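Local coordinates for TRAP-type C4-dicarboxylate:H+ symport system substrate-binding component DctP (Shewanella oneidensis, PDB 4MX6), which probably serves as the periplasmic substrate-binding component of a TRAP transporter for C4-dicarboxylates, and holds succinate in the crystal, at residues A[44-49]-A[75-80]; A[122-127]-A[243-248]; A[158-163]-A[238-243]; A[183-188]-A[320-325]; A[191-196]-A[312-317]. One frame throughout, in Å; residues are numbered along the deposited sequence.

Interaction 1 (A[44-49]-A[75-80]); sequences VVAENT and FPNSQL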
# COMPACT_ATOMS: atom_id res chain seq x y z
N VAL A 44 -5.64 -6.74 -5.41
CA VAL A 44 -5.71 -7.76 -4.37
C VAL A 44 -6.67 -7.43 -3.23
O VAL A 44 -6.80 -8.21 -2.30
CB VAL A 44 -4.30 -8.06 -3.78
CG1 VAL A 44 -3.36 -8.45 -4.90
CG2 VAL A 44 -3.75 -6.89 -2.97
N VAL A 45 -7.30 -6.26 -3.25
CA VAL A 45 -8.16 -5.86 -2.14
C VAL A 45 -9.65 -6.12 -2.40
O VAL A 45 -10.07 -6.46 -3.49
CB VAL A 45 -7.92 -4.39 -1.71
CG1 VAL A 45 -6.46 -4.21 -1.29
CG2 VAL A 45 -8.30 -3.39 -2.79
N ALA A 46 -10.44 -5.95 -1.34
CA ALA A 46 -11.89 -6.02 -1.46
C ALA A 46 -12.41 -4.84 -2.30
O ALA A 46 -11.76 -3.82 -2.44
CB ALA A 46 -12.53 -6.02 -0.09
N GLU A 47 -13.61 -4.99 -2.83
CA GLU A 47 -14.21 -3.95 -3.65
C GLU A 47 -14.46 -2.67 -2.86
O GLU A 47 -14.24 -1.56 -3.37
CB GLU A 47 -15.53 -4.47 -4.24
CG GLU A 47 -16.30 -3.42 -5.01
CD GLU A 47 -17.36 -4.00 -5.90
OE1 GLU A 47 -17.06 -4.99 -6.62
OE2 GLU A 47 -18.48 -3.43 -5.91
N ASN A 48 -14.91 -2.80 -1.61
CA ASN A 48 -15.40 -1.65 -0.86
C ASN A 48 -14.27 -1.03 -0.03
O ASN A 48 -14.29 -1.03 1.21
CB ASN A 48 -16.63 -2.03 -0.02
CG ASN A 48 -17.81 -2.46 -0.88
OD1 ASN A 48 -17.79 -2.31 -2.11
ND2 ASN A 48 -18.84 -2.97 -0.24
N THR A 49 -13.30 -0.49 -0.75
CA THR A 49 -12.03 0.02 -0.23
C THR A 49 -11.58 1.16 -1.14
O THR A 49 -12.11 1.31 -2.24
CB THR A 49 -10.93 -1.05 -0.30
OG1 THR A 49 -10.72 -1.43 -1.67
CG2 THR A 49 -11.28 -2.28 0.54
N PHE A 75 -10.78 -6.78 -11.64
CA PHE A 75 -10.64 -8.08 -10.99
C PHE A 75 -10.10 -7.87 -9.58
O PHE A 75 -8.89 -7.77 -9.39
CB PHE A 75 -9.69 -8.97 -11.79
CG PHE A 75 -10.10 -9.17 -13.22
CD1 PHE A 75 -9.69 -8.28 -14.21
CD2 PHE A 75 -10.90 -10.24 -13.59
CE1 PHE A 75 -10.08 -8.45 -15.52
CE2 PHE A 75 -11.28 -10.40 -14.92
CZ PHE A 75 -10.87 -9.51 -15.87
N PRO A 76 -10.99 -7.78 -8.58
CA PRO A 76 -10.55 -7.53 -7.20
C PRO A 76 -10.12 -8.83 -6.51
O PRO A 76 -10.23 -9.92 -7.10
CB PRO A 76 -11.83 -7.01 -6.54
CG PRO A 76 -12.92 -7.80 -7.23
CD PRO A 76 -12.46 -7.88 -8.68
N ASN A 77 -9.62 -8.72 -5.28
CA ASN A 77 -9.44 -9.89 -4.42
C ASN A 77 -8.51 -10.96 -4.98
O ASN A 77 -8.68 -12.14 -4.67
CB ASN A 77 -10.79 -10.57 -4.15
CG ASN A 77 -11.73 -9.73 -3.36
OD1 ASN A 77 -11.39 -9.28 -2.27
ND2 ASN A 77 -12.95 -9.52 -3.88
N SER A 78 -7.54 -10.56 -5.79
CA SER A 78 -6.58 -11.49 -6.37
C SER A 78 -7.25 -12.52 -7.29
O SER A 78 -6.69 -13.59 -7.55
CB SER A 78 -5.75 -12.22 -5.29
OG SER A 78 -5.05 -11.32 -4.46
N GLN A 79 -8.44 -12.20 -7.79
CA GLN A 79 -9.19 -13.17 -8.59
C GLN A 79 -8.53 -13.45 -9.94
O GLN A 79 -8.71 -14.52 -10.51
CB GLN A 79 -10.64 -12.72 -8.78
CG GLN A 79 -11.46 -12.71 -7.49
CD GLN A 79 -12.76 -11.91 -7.62
OE1 GLN A 79 -13.14 -11.51 -8.73
NE2 GLN A 79 -13.43 -11.67 -6.50
N LEU A 80 -7.77 -12.49 -10.47
CA LEU A 80 -7.04 -12.69 -11.72
C LEU A 80 -5.54 -12.85 -11.45
O LEU A 80 -4.96 -13.89 -11.76
CB LEU A 80 -7.31 -11.56 -12.71
CG LEU A 80 -6.74 -11.79 -14.12
CD1 LEU A 80 -7.40 -12.99 -14.79
CD2 LEU A 80 -6.90 -10.53 -14.95
O HOH W 1 -6.22 -10.85 -2.16

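Interaction 2 (A[122-127]-A[243-248]); sequences NDMDAV and VLDYMV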
# COMPACT_ATOMS: atom_id res chain seq x y z
N ASN A 122 4.81 11.43 9.50
CA ASN A 122 3.95 11.57 10.68
C ASN A 122 2.52 11.13 10.37
O ASN A 122 1.84 10.51 11.21
CB ASN A 122 3.89 13.02 11.16
CG ASN A 122 5.20 13.50 11.76
OD1 ASN A 122 6.08 12.70 12.08
ND2 ASN A 122 5.33 14.82 11.93
N ASP A 123 2.07 11.47 9.17
CA ASP A 123 0.68 11.29 8.81
C ASP A 123 0.54 11.39 7.29
O ASP A 123 1.53 11.60 6.58
CB ASP A 123 -0.21 12.32 9.52
CG ASP A 123 0.22 13.74 9.27
OD1 ASP A 123 0.72 14.04 8.17
OD2 ASP A 123 0.05 14.57 10.20
N MET A 124 -0.69 11.24 6.81
CA MET A 124 -0.95 11.18 5.38
C MET A 124 -0.74 12.52 4.67
O MET A 124 -0.48 12.56 3.48
CB MET A 124 -2.36 10.67 5.11
CG MET A 124 -2.54 9.23 5.55
SD MET A 124 -1.42 8.13 4.71
CE MET A 124 -2.12 8.18 3.08
N ASP A 125 -0.87 13.62 5.40
CA ASP A 125 -0.55 14.93 4.84
C ASP A 125 0.93 15.00 4.45
O ASP A 125 1.28 15.54 3.39
CB ASP A 125 -0.91 16.05 5.82
CG ASP A 125 -2.42 16.25 5.97
OD1 ASP A 125 -3.17 16.00 5.00
OD2 ASP A 125 -2.86 16.67 7.06
N ALA A 126 1.80 14.47 5.31
CA ALA A 126 3.24 14.47 5.02
C ALA A 126 3.55 13.54 3.84
O ALA A 126 4.34 13.89 2.97
CB ALA A 126 4.02 14.05 6.25
N VAL A 127 2.91 12.38 3.82
CA VAL A 127 3.07 11.46 2.70
C VAL A 127 2.74 12.15 1.38
O VAL A 127 3.49 12.09 0.41
CB VAL A 127 2.15 10.22 2.87
CG1 VAL A 127 2.19 9.36 1.64
CG2 VAL A 127 2.55 9.42 4.10
N VAL A 243 3.47 3.97 6.24
CA VAL A 243 2.40 4.22 5.28
C VAL A 243 2.20 3.03 4.37
O VAL A 243 3.16 2.39 3.95
CB VAL A 243 2.64 5.51 4.45
CG1 VAL A 243 3.89 5.45 3.58
CG2 VAL A 243 1.43 5.83 3.57
N LEU A 244 0.93 2.73 4.09
CA LEU A 244 0.54 1.83 3.00
C LEU A 244 -0.13 2.68 1.94
O LEU A 244 -1.26 3.13 2.12
CB LEU A 244 -0.42 0.73 3.47
CG LEU A 244 -1.14 -0.05 2.31
CD1 LEU A 244 -0.16 -0.83 1.47
CD2 LEU A 244 -2.22 -0.98 2.83
N ASP A 245 0.60 2.93 0.86
CA ASP A 245 0.10 3.65 -0.31
C ASP A 245 0.45 2.84 -1.55
O ASP A 245 1.20 1.87 -1.48
CB ASP A 245 0.71 5.06 -0.41
CG ASP A 245 -0.18 6.17 0.11
OD1 ASP A 245 -1.07 5.91 0.94
OD2 ASP A 245 0.02 7.31 -0.36
N TYR A 246 -0.09 3.26 -2.69
CA TYR A 246 0.07 2.56 -3.95
C TYR A 246 0.69 3.44 -5.03
O TYR A 246 0.50 4.65 -5.03
CB TYR A 246 -1.29 2.11 -4.46
CG TYR A 246 -2.14 1.40 -3.43
CD1 TYR A 246 -1.75 0.20 -2.90
CD2 TYR A 246 -3.35 1.95 -3.02
CE1 TYR A 246 -2.54 -0.48 -1.97
CE2 TYR A 246 -4.16 1.27 -2.12
CZ TYR A 246 -3.76 0.06 -1.60
OH TYR A 246 -4.60 -0.62 -0.75
N MET A 247 1.34 2.80 -5.99
CA MET A 247 1.60 3.44 -7.28
C MET A 247 0.73 2.77 -8.34
O MET A 247 0.80 1.56 -8.51
CB MET A 247 3.08 3.37 -7.69
CG MET A 247 3.37 4.29 -8.86
SD MET A 247 5.08 4.26 -9.45
CE MET A 247 5.92 4.93 -8.02
N VAL A 248 -0.09 3.56 -9.02
CA VAL A 248 -0.86 3.08 -10.16
C VAL A 248 0.08 3.05 -11.36
O VAL A 248 0.70 4.07 -11.70
CB VAL A 248 -2.08 3.96 -10.43
CG1 VAL A 248 -2.89 3.42 -11.60
CG2 VAL A 248 -2.94 4.11 -9.17

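Interaction 3 (A[158-163]-A[238-243]); sequences MKQFTA and ESNHGV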
# COMPACT_ATOMS: atom_id res chain seq x y z
N MET A 158 -2.21 5.03 7.09
CA MET A 158 -1.13 4.62 7.96
C MET A 158 -1.40 3.21 8.47
O MET A 158 -2.54 2.81 8.65
CB MET A 158 -0.98 5.59 9.13
CG MET A 158 -0.81 7.05 8.74
SD MET A 158 0.55 7.43 7.64
CE MET A 158 1.95 7.19 8.74
N LYS A 159 -0.34 2.45 8.70
CA LYS A 159 -0.45 1.10 9.23
C LYS A 159 -0.53 1.06 10.75
O LYS A 159 0.12 1.85 11.43
CB LYS A 159 0.77 0.27 8.77
CG LYS A 159 0.87 0.11 7.25
CD LYS A 159 2.04 -0.74 6.81
CE LYS A 159 3.37 -0.09 7.17
NZ LYS A 159 4.52 -0.80 6.59
N GLN A 160 -1.32 0.10 11.23
CA GLN A 160 -1.45 -0.25 12.64
C GLN A 160 -0.96 -1.68 12.81
O GLN A 160 -1.10 -2.50 11.91
CB GLN A 160 -2.92 -0.19 13.07
CG GLN A 160 -3.73 0.97 12.53
CD GLN A 160 -3.09 2.33 12.77
OE1 GLN A 160 -2.31 2.52 13.69
NE2 GLN A 160 -3.43 3.29 11.93
N PHE A 161 -0.40 -2.00 13.98
CA PHE A 161 -0.07 -3.38 14.30
C PHE A 161 -1.31 -4.13 14.80
O PHE A 161 -2.12 -3.57 15.55
CB PHE A 161 0.95 -3.47 15.43
CG PHE A 161 2.31 -2.89 15.13
CD1 PHE A 161 3.09 -3.37 14.09
CD2 PHE A 161 2.83 -1.91 15.95
CE1 PHE A 161 4.36 -2.84 13.86
CE2 PHE A 161 4.08 -1.40 15.74
CZ PHE A 161 4.85 -1.86 14.69
N THR A 162 -1.42 -5.41 14.45
CA THR A 162 -2.32 -6.30 15.16
C THR A 162 -1.54 -7.50 15.66
O THR A 162 -0.52 -7.89 15.06
CB THR A 162 -3.52 -6.78 14.30
OG1 THR A 162 -3.07 -7.68 13.28
CG2 THR A 162 -4.22 -5.61 13.65
N ALA A 163 -2.02 -8.08 16.76
CA ALA A 163 -1.48 -9.32 17.30
C ALA A 163 -2.48 -9.84 18.32
O ALA A 163 -3.62 -9.34 18.39
CB ALA A 163 -0.11 -9.06 17.95
N GLU A 238 -2.73 1.11 17.79
CA GLU A 238 -2.79 2.27 16.90
C GLU A 238 -1.44 2.98 16.89
O GLU A 238 -1.24 4.00 17.55
CB GLU A 238 -3.93 3.20 17.31
CG GLU A 238 -4.22 4.31 16.30
CD GLU A 238 -5.57 4.98 16.52
OE1 GLU A 238 -6.24 4.67 17.53
OE2 GLU A 238 -5.99 5.81 15.70
N SER A 239 -0.54 2.41 16.12
CA SER A 239 0.85 2.80 16.07
C SER A 239 1.16 3.81 14.96
O SER A 239 2.13 4.54 15.05
CB SER A 239 1.67 1.54 15.87
OG SER A 239 1.10 0.74 14.85
N ASN A 240 0.36 3.81 13.88
CA ASN A 240 0.62 4.70 12.74
C ASN A 240 2.09 4.67 12.34
O ASN A 240 2.70 5.70 12.06
CB ASN A 240 0.18 6.13 13.05
CG ASN A 240 -1.31 6.25 13.25
OD1 ASN A 240 -2.09 5.84 12.40
ND2 ASN A 240 -1.72 6.83 14.37
N HIS A 241 2.68 3.47 12.27
CA HIS A 241 4.13 3.34 12.24
C HIS A 241 4.74 3.31 10.82
O HIS A 241 5.96 3.27 10.69
CB HIS A 241 4.56 2.09 13.00
CG HIS A 241 4.01 0.85 12.40
ND1 HIS A 241 2.78 0.35 12.74
CD2 HIS A 241 4.50 0.05 11.43
CE1 HIS A 241 2.53 -0.72 12.00
NE2 HIS A 241 3.56 -0.92 11.19
N GLY A 242 3.91 3.32 9.79
CA GLY A 242 4.38 3.39 8.41
C GLY A 242 3.21 3.69 7.51
O GLY A 242 2.06 3.66 7.97
N VAL A 243 3.47 3.97 6.24
CA VAL A 243 2.40 4.22 5.28
C VAL A 243 2.20 3.03 4.37
O VAL A 243 3.16 2.39 3.95
CB VAL A 243 2.64 5.51 4.45
CG1 VAL A 243 3.89 5.45 3.58
CG2 VAL A 243 1.43 5.83 3.57
O HOH W 2 4.26 -0.17 3.90

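Interaction 4 (A[183-188]-A[320-325]); sequences SDVLAA and SKFEDQ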
# COMPACT_ATOMS: atom_id res chain seq x y z
N SER A 183 8.93 -7.05 1.22
CA SER A 183 9.83 -5.91 1.31
C SER A 183 10.94 -6.20 2.30
O SER A 183 10.68 -6.56 3.45
CB SER A 183 9.06 -4.69 1.81
OG SER A 183 9.95 -3.71 2.31
N ASP A 184 12.18 -6.03 1.87
CA ASP A 184 13.32 -6.13 2.78
C ASP A 184 13.27 -5.08 3.90
O ASP A 184 13.76 -5.32 5.01
CB ASP A 184 14.64 -5.96 2.03
CG ASP A 184 14.97 -7.12 1.11
OD1 ASP A 184 14.47 -8.23 1.33
OD2 ASP A 184 15.80 -6.91 0.18
N VAL A 185 12.74 -3.89 3.61
CA VAL A 185 12.66 -2.86 4.64
C VAL A 185 11.68 -3.30 5.73
O VAL A 185 11.96 -3.15 6.92
CB VAL A 185 12.23 -1.49 4.06
CG1 VAL A 185 12.05 -0.48 5.18
CG2 VAL A 185 13.26 -0.97 3.05
N LEU A 186 10.53 -3.85 5.33
CA LEU A 186 9.54 -4.27 6.33
C LEU A 186 10.04 -5.46 7.13
O LEU A 186 9.79 -5.56 8.33
CB LEU A 186 8.18 -4.53 5.67
CG LEU A 186 7.64 -3.31 4.94
CD1 LEU A 186 6.31 -3.65 4.30
CD2 LEU A 186 7.50 -2.10 5.87
N ALA A 187 10.80 -6.36 6.51
CA ALA A 187 11.42 -7.45 7.27
C ALA A 187 12.37 -6.85 8.31
O ALA A 187 12.39 -7.27 9.47
CB ALA A 187 12.16 -8.40 6.35
N ALA A 188 13.18 -5.88 7.90
CA ALA A 188 14.14 -5.25 8.80
C ALA A 188 13.44 -4.52 9.95
O ALA A 188 13.93 -4.53 11.08
CB ALA A 188 15.03 -4.29 8.03
N SER A 320 19.11 3.66 8.85
CA SER A 320 20.56 3.60 8.66
C SER A 320 20.96 2.42 7.78
O SER A 320 21.87 2.53 6.96
CB SER A 320 21.25 3.53 10.02
OG SER A 320 20.90 4.68 10.75
N LYS A 321 20.27 1.29 7.93
CA LYS A 321 20.57 0.13 7.11
C LYS A 321 20.32 0.39 5.62
O LYS A 321 21.05 -0.12 4.77
CB LYS A 321 19.71 -1.04 7.58
CG LYS A 321 19.90 -2.34 6.81
CD LYS A 321 19.05 -3.45 7.39
CE LYS A 321 19.04 -4.67 6.49
NZ LYS A 321 20.36 -5.31 6.41
N PHE A 322 19.31 1.18 5.31
CA PHE A 322 18.91 1.40 3.92
C PHE A 322 19.34 2.75 3.34
O PHE A 322 19.08 3.04 2.17
CB PHE A 322 17.40 1.19 3.77
CG PHE A 322 17.01 -0.24 3.88
CD1 PHE A 322 17.07 -1.05 2.78
CD2 PHE A 322 16.67 -0.79 5.10
CE1 PHE A 322 16.75 -2.38 2.87
CE2 PHE A 322 16.36 -2.12 5.21
CZ PHE A 322 16.40 -2.92 4.10
N GLU A 323 20.02 3.56 4.14
CA GLU A 323 20.29 4.93 3.71
C GLU A 323 21.02 4.98 2.35
O GLU A 323 20.72 5.83 1.50
CB GLU A 323 21.08 5.68 4.78
CG GLU A 323 21.31 7.13 4.46
CD GLU A 323 22.28 7.73 5.40
OE1 GLU A 323 21.90 7.93 6.57
OE2 GLU A 323 23.44 7.96 4.96
N ASP A 324 21.97 4.09 2.12
CA ASP A 324 22.71 4.09 0.85
C ASP A 324 21.82 3.82 -0.37
O ASP A 324 21.91 4.53 -1.38
CB ASP A 324 23.85 3.08 0.86
CG ASP A 324 25.04 3.55 1.66
OD1 ASP A 324 25.91 4.24 1.08
OD2 ASP A 324 25.09 3.23 2.86
N GLN A 325 21.00 2.77 -0.30
CA GLN A 325 20.14 2.38 -1.41
C GLN A 325 19.09 3.41 -1.72
O GLN A 325 18.66 3.57 -2.86
CB GLN A 325 19.41 1.07 -1.10
CG GLN A 325 20.29 -0.15 -0.93
CD GLN A 325 19.49 -1.37 -0.51
OE1 GLN A 325 18.39 -1.60 -1.00
NE2 GLN A 325 20.03 -2.14 0.42

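Interaction 5 (A[191-196]-A[312-317]); sequences DAVGAI and VDVMKP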
# COMPACT_ATOMS: atom_id res chain seq x y z
N ASP A 191 12.75 -7.28 12.33
CA ASP A 191 14.05 -7.71 12.87
C ASP A 191 14.53 -6.76 13.97
O ASP A 191 15.16 -7.18 14.94
CB ASP A 191 15.15 -7.74 11.78
CG ASP A 191 14.98 -8.83 10.75
OD1 ASP A 191 14.33 -9.86 11.03
OD2 ASP A 191 15.55 -8.66 9.65
N ALA A 192 14.27 -5.46 13.80
CA ALA A 192 14.80 -4.44 14.70
C ALA A 192 14.28 -4.58 16.13
O ALA A 192 14.89 -4.07 17.07
CB ALA A 192 14.48 -3.06 14.16
N VAL A 193 13.14 -5.26 16.29
CA VAL A 193 12.55 -5.49 17.60
C VAL A 193 12.55 -6.98 17.96
O VAL A 193 11.86 -7.41 18.90
CB VAL A 193 11.13 -4.88 17.72
CG1 VAL A 193 11.20 -3.35 17.62
CG2 VAL A 193 10.17 -5.45 16.67
N GLY A 194 13.34 -7.77 17.25
CA GLY A 194 13.47 -9.18 17.58
C GLY A 194 12.23 -10.00 17.23
O GLY A 194 12.06 -11.11 17.72
N ALA A 195 11.35 -9.44 16.39
CA ALA A 195 10.24 -10.21 15.83
C ALA A 195 10.71 -10.99 14.60
O ALA A 195 11.82 -10.77 14.11
CB ALA A 195 9.08 -9.30 15.49
N ILE A 196 9.87 -11.89 14.12
CA ILE A 196 10.22 -12.78 13.02
C ILE A 196 9.33 -12.46 11.81
O ILE A 196 8.15 -12.83 11.79
CB ILE A 196 10.01 -14.26 13.42
CG1 ILE A 196 10.75 -14.60 14.72
CG2 ILE A 196 10.43 -15.18 12.28
CD1 ILE A 196 12.25 -14.53 14.63
N VAL A 312 9.68 4.72 17.91
CA VAL A 312 10.41 5.51 16.92
C VAL A 312 11.91 5.26 17.05
O VAL A 312 12.61 5.01 16.05
CB VAL A 312 10.12 7.01 17.09
CG1 VAL A 312 11.01 7.85 16.17
CG2 VAL A 312 8.66 7.28 16.81
N ASP A 313 12.41 5.33 18.27
CA ASP A 313 13.85 5.25 18.51
C ASP A 313 14.45 3.91 18.08
O ASP A 313 15.52 3.87 17.49
CB ASP A 313 14.16 5.50 19.99
CG ASP A 313 13.93 6.94 20.41
OD1 ASP A 313 13.74 7.81 19.54
OD2 ASP A 313 13.96 7.21 21.63
N VAL A 314 13.76 2.82 18.41
CA VAL A 314 14.27 1.49 18.08
C VAL A 314 14.22 1.21 16.57
O VAL A 314 14.93 0.33 16.08
CB VAL A 314 13.48 0.41 18.87
CG1 VAL A 314 12.12 0.16 18.26
CG2 VAL A 314 14.25 -0.87 18.92
N MET A 315 13.41 1.96 15.83
CA MET A 315 13.26 1.77 14.39
C MET A 315 14.23 2.59 13.55
O MET A 315 14.42 2.29 12.38
CB MET A 315 11.82 2.06 13.95
CG MET A 315 10.83 1.05 14.45
SD MET A 315 11.18 -0.60 13.84
CE MET A 315 9.82 -1.50 14.59
N LYS A 316 14.85 3.62 14.13
CA LYS A 316 15.76 4.48 13.38
C LYS A 316 16.91 3.72 12.73
O LYS A 316 17.30 4.06 11.62
CB LYS A 316 16.26 5.64 14.24
CG LYS A 316 15.23 6.73 14.47
CD LYS A 316 15.03 7.57 13.22
CE LYS A 316 14.05 8.71 13.46
NZ LYS A 316 14.51 9.66 14.51
N PRO A 317 17.44 2.66 13.38
CA PRO A 317 18.51 1.92 12.69
C PRO A 317 18.09 1.28 11.36
O PRO A 317 18.95 0.98 10.53
CB PRO A 317 18.93 0.86 13.72
CG PRO A 317 18.64 1.50 15.02
CD PRO A 317 17.32 2.24 14.78
O HOH W 3 16.60 -1.73 16.68

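Interaction 1 (A[44-49]-A[75-80])
A type I' beta turn, Pro76 to Gln79, follows strand 70-75 and packs on Val44 and Val45 in the loop that leads from strand 37-42 to helix 50-65, at the margin of the succinate pocket of this periplasmic binding protein fold. Gln79 N closes the turn on Pro76 O at 3.0 Å. The two middle residues of the turn, Asn77 and Ser78, both have positive phi (59° and 62°), a conformation asparagine takes up more readily than most residues. The direct bond between the segments is made by the backbone: Asn77 N donates to Val45 O over 2.9 Å. The donor stands above the carbonyl plane, and the bond is bent. Beside it, CB of Pro76 rests 3.6 Å from Val45 O. Val45 turns its own side chain away from the turn, where it touches Lys51 and Asn223 and lies beside the succinate; the apolar valine adds a hydrocarbon surface there and forms no polar bond of its own. Further on, Thr49 anchors the loop to the start of helix 50-65: OG1 donates to Ala46 O (2.7 Å) and caps Gly52 N. At the other end Ser78 OG sits 3.4 Å from Val44 CG1, and a water, 2.7 Å from Val44 O and 2.6 Å from Ser78 OG, donates to that carbonyl and bonds to the hydroxyl.

Interaction 2 (A[122-127]-A[243-248])
The alpha carbons of Val127 and Val243, the nearest pair between the start of helix 124-132 and strand 243-251, are 7.7 Å apart, and side chains alone bridge the gap. Val127 faces the strand, whereas Met124, one turn earlier, reaches it only by its bent chain. Val127 and Val243 meet tip to tip, CG2 against CG2 at 3.8 Å. CG1 of Val127, anti to its backbone N (chi1 173°), is carried past the carboxylate of Asp245 to lie 3.6 Å from OD2. Strand 243-251 pairs antiparallel with 148-158, an arrangement consistent with the long strands that join the two lobes of TRAP solute-binding proteins; Tyr246, whose OH bonds the succinate, belongs to it. An alanine at Val127 would probably open a gap beside Val243 CG2 and leave the flank of Asp245 less well covered. Met124 has two conformers; in the one given, SD is 3.8 Å from Val243 CG2 and CE comes tip to tip with the carboxylate, a placement to be taken with caution. The buried carboxylate has polar partners too: Gln131 donates to OD2 and the backbone N of Asn156 to OD1. Before the helix, Asp123 is the N-cap, its OD1 accepting from Ala126 N at 3.1 Å.

Interaction 3 (A[158-163]-A[238-243])
Lys159 N donates to Gly242 O in a short, nearly straight bond (2.8 Å, 171°), and His241 N returns one to Lys159 O. The side chains of Gln160 and Asn240 lie side by side with their amide planes almost perpendicular. Gln160 OE1 accepts from Asn240 N at 3.0 Å, while its NE2 donates to Asn240 OD1 at 2.9 Å, so both ends of the glutamine amide are used and its flip is fixed. Ser239 OG accepts from Phe161 N and lies 2.7 Å from His241 ND1, to which it is hydrogen-bonded. That bond steadies the imidazole under Phe161: the rings form an offset stack, centroids 3.8 Å apart and planes at 9°, with His241 CE1 over the phenyl rim. Gly242 suits its place because a CB there would fall 2.9 Å from Lys159 CE. Beyond the ring pair, Glu218 joins two side chains, as salt-bridge partner of Lys159 NZ and bonded to His241 NE2. Met158 and Val243 form an antiparallel, non-hydrogen-bonded pair, their side chains on the face covered by Met124 of helix 124-132. Strand 160-163 runs on between strands 217-219 and 235-237, while Leu186 and Gln189 of helix 184-191 touch Lys159 and His241.

Interaction 4 (A[183-188]-A[320-325])
Phe322 lays one face of its ring on Val185, whose CG2 stands over the ring centre, 3.6 Å from the centroid and 5° off the normal, a textbook CH-pi contact. CG1 of Val185 is anti to the backbone N (chi1 175°), which leaves CG2 anti to the carbonyl carbon and over the ring, and the beta-branch thus offers a methyl squarely to the aromatic face. Ala188 comes in the ring plane instead, its CB meeting the edge at CE2, 3.8 Å away. Asp184 O lies 3.7 Å from CZ at the far end of the ring. The short segments of helices 184-191 and 305-326 run antiparallel (164°) with axes 11.1 Å apart, a wide spacing that suits a large aromatic on one side and small residues on the other. An alanine at Phe322 would probably leave Val185 CG2 and Ala188 CB facing a gap between the helices. Ser183 is the N-cap of helix 184-191, OG accepting from Leu186 N at 3.1 Å, while Asp184 pairs with Lys199. Gln113, from a loop, touches both Val185 and Phe322. Since no hydrogen bond or charge pair joins the segments, their cohesion rests on dispersion and on the fit of methyl groups to the face and edge of one ring.

Interaction 5 (A[191-196]-A[312-317])
A Schellman motif ends helix 184-191, and its Ala192 and Val193 pack on Val314 and Met315 of helix 305-326. Gly194 is the C-prime residue: Ala195 N reaches back to Phe190 O, and Gly194 N bonds Asp191 O at 3.0 Å, closing a type I turn. The positive phi of Gly194 (72°) is easily taken by glycine. CG1 of Val193 takes part in two of the apolar contacts: it meets Val314 CG1 at 3.7 Å, the two side chains crossing at about a right angle, and the same CG1 touches CE of Met315 at 3.8 Å. The chain of Met315 bends at chi2 (-61°), and its end reaches the turn, where its SD lies 4.1 Å from the small CB of Ala192. Val314 CG2 lies 3.8 Å from Ala192 O. Between the backbones a water donates both protons, one to Ala192 O at 2.9 Å and one to Val314 O at 2.7 Å. Helix 305-326 is kinked here, for Pro317 has no N-H to give to the preceding turn. Pro170 touches both Val193 and Val314, and Trp311 of the same long helix touches Val193. The site lies away from the succinate pocket. With no direct hydrogen bond between the segments, the join depends on methyl and thioether packing, and the water serves two carbonyls that could not bond each other.

In the fold
From the N terminus, interaction 1 comes first, closing a short loop around helix 50-65 and finishing before the others open. Interaction 2 then spans more than a hundred residues to bring helix 124-132 onto strand 243-251. Interaction 3 is nested within that loop and shares Val243 with it; Met124 and Met158 touch where the two meet. Interactions 4 and 5 both cross 2 and 3, and both bring the region of helix 184-191 against helix 305-326, with 5 nested inside 4. Val45 CG1 approaches Tyr246 OH, linking interactions 1 and 2 at the succinate pocket, whereas Lys159 meets Leu186 between interactions 3 and 4.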